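Local coordinates for protein endo-1,4-beta-xylanase 1 (Hypocrea jecorina, PDB 1XYN) that hydrolyses internal beta-1,4-xylosidic bonds in the main chain of xylan, releasing xylooligosaccharides and xylose from this plant cell wall hemicellulose, at residues S126-N129 with S130-S134. Residues are numbered along the deposited sequence; the frame is centred on the assembly and turned at random.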
loop_
_atom_site.group_PDB
_atom_site.type_symbol
_atom_site.label_atom_id
_atom_site.label_comp_id
_atom_site.label_asym_id
_atom_site.label_seq_id
_atom_site.Cartn_x
_atom_site.Cartn_y
_atom_site.Cartn_z
ATOM N N SER A 126 -18.028 -2.541 -7.303
ATOM C CA SER A 126 -19.442 -2.289 -7.555
ATOM C C SER A 126 -19.904 -1.441 -6.375
ATOM O O SER A 126 -19.989 -1.940 -5.264
ATOM C CB SER A 126 -20.241 -3.604 -7.578
ATOM O OG SER A 126 -19.993 -4.391 -8.738
ATOM N N VAL A 127 -20.163 -0.157 -6.600
ATOM C CA VAL A 127 -20.616 0.722 -5.523
ATOM C C VAL A 127 -22.122 0.985 -5.584
ATOM O O VAL A 127 -22.616 1.613 -6.522
ATOM C CB VAL A 127 -19.867 2.070 -5.533
ATOM C CG1 VAL A 127 -20.315 2.928 -4.358
ATOM C CG2 VAL A 127 -18.362 1.846 -5.495
ATOM N N ARG A 128 -22.842 0.507 -4.573
ATOM C CA ARG A 128 -24.289 0.677 -4.495
ATOM C C ARG A 128 -24.693 2.144 -4.457
ATOM O O ARG A 128 -24.190 2.915 -3.638
ATOM C CB ARG A 128 -24.829 -0.049 -3.269
ATOM C CG ARG A 128 -26.326 -0.062 -3.187
ATOM C CD ARG A 128 -26.787 -0.844 -1.983
ATOM N NE ARG A 128 -28.241 -0.988 -1.963
ATOM C CZ ARG A 128 -28.904 -2.045 -2.428
ATOM N NH1 ARG A 128 -28.249 -3.073 -2.957
ATOM N NH2 ARG A 128 -30.229 -2.071 -2.363
ATOM N N ASN A 129 -25.624 2.526 -5.330
ATOM C CA ASN A 129 -26.081 3.914 -5.405
ATOM C C ASN A 129 -26.982 4.303 -4.243
ATOM O O ASN A 129 -27.144 5.483 -3.941
ATOM C CB ASN A 129 -26.763 4.201 -6.755
ATOM C CG ASN A 129 -25.800 4.073 -7.946
ATOM O OD1 ASN A 129 -24.590 4.221 -7.800
ATOM N ND2 ASN A 129 -26.344 3.793 -9.122
ATOM N N SER A 130 -27.573 3.308 -3.594
ATOM C CA SER A 130 -28.427 3.558 -2.433
ATOM C C SER A 130 -27.868 2.737 -1.272
ATOM O O SER A 130 -28.281 1.594 -1.061
ATOM C CB SER A 130 -29.871 3.153 -2.723
ATOM O OG SER A 130 -30.401 3.917 -3.787
ATOM N N PRO A 131 -26.934 3.322 -0.487
ATOM C CA PRO A 131 -26.284 2.681 0.659
ATOM C C PRO A 131 -27.237 2.059 1.674
ATOM O O PRO A 131 -28.289 2.632 1.987
ATOM C CB PRO A 131 -25.494 3.829 1.290
ATOM C CG PRO A 131 -25.209 4.725 0.145
ATOM C CD PRO A 131 -26.532 4.737 -0.567
ATOM N N ARG A 132 -26.849 0.886 2.172
ATOM C CA ARG A 132 -27.615 0.147 3.175
ATOM C C ARG A 132 -26.655 -0.595 4.099
ATOM O O ARG A 132 -25.471 -0.752 3.794
ATOM C CB ARG A 132 -28.602 -0.851 2.528
ATOM C CG ARG A 132 -27.949 -1.869 1.606
ATOM C CD ARG A 132 -28.924 -2.926 1.071
ATOM N NE ARG A 132 -28.195 -3.887 0.246
ATOM C CZ ARG A 132 -28.719 -4.953 -0.353
ATOM N NH1 ARG A 132 -30.006 -5.235 -0.227
ATOM N NH2 ARG A 132 -27.949 -5.728 -1.103
ATOM N N THR A 133 -27.177 -1.030 5.240
ATOM C CA THR A 133 -26.398 -1.758 6.226
ATOM C C THR A 133 -26.995 -3.138 6.502
ATOM O O THR A 133 -26.504 -3.868 7.362
ATOM C CB THR A 133 -26.317 -0.973 7.550
ATOM O OG1 THR A 133 -27.628 -0.530 7.930
ATOM C CG2 THR A 133 -25.402 0.225 7.399
ATOM N N SER A 134 -28.033 -3.498 5.745
ATOM C CA SER A 134 -28.724 -4.787 5.898
ATOM C C SER A 134 -29.211 -5.271 4.533
ATOM O O SER A 134 -29.780 -4.488 3.768
ATOM C CB SER A 134 -29.952 -4.624 6.807
ATOM O OG SER A 134 -29.653 -3.880 7.978
HETATM O O HOH W 1 -31.174 0.464 -0.803
#
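Arg128 and Arg132 stack their guanidinium groups where strand 119-128 of the GH11 beta-jelly roll runs out into the loop leading to strand 135-137, a worked case of like charges sharing one site. The tight part is the stack: the planes lie 13° apart with centres 3.6 Å from each other, and Arg132 NE sits over the middle of the Arg128 group. The two side chains cross nearly at right angles, Arg128 reaching the loop because CG is anti to the backbone N (chi1 -174°) and the chain continues extended. Glu80 forms a salt bridge with Arg132 NE and a weaker, long ion pair with Arg128, so the two positive groups probably share one carboxylate; Tyr102 OH and the carbonyl of Asp98 take further N-H groups of Arg128. With alanine at Arg128, one face of the Arg132 guanidinium is likely to lose its cover and the Ser130 carbonyl its side-chain donor. The looser side is the exposed turn, where Pro131 CD rests 3.5 Å from Asn129 O. At the guanidinium edge, Arg128 NE donates to Ser130 O at 2.7 Å, bent to 131° at the hydrogen, while a water bridges Arg128 NH2 to that same oxygen, 3.1 Å from each.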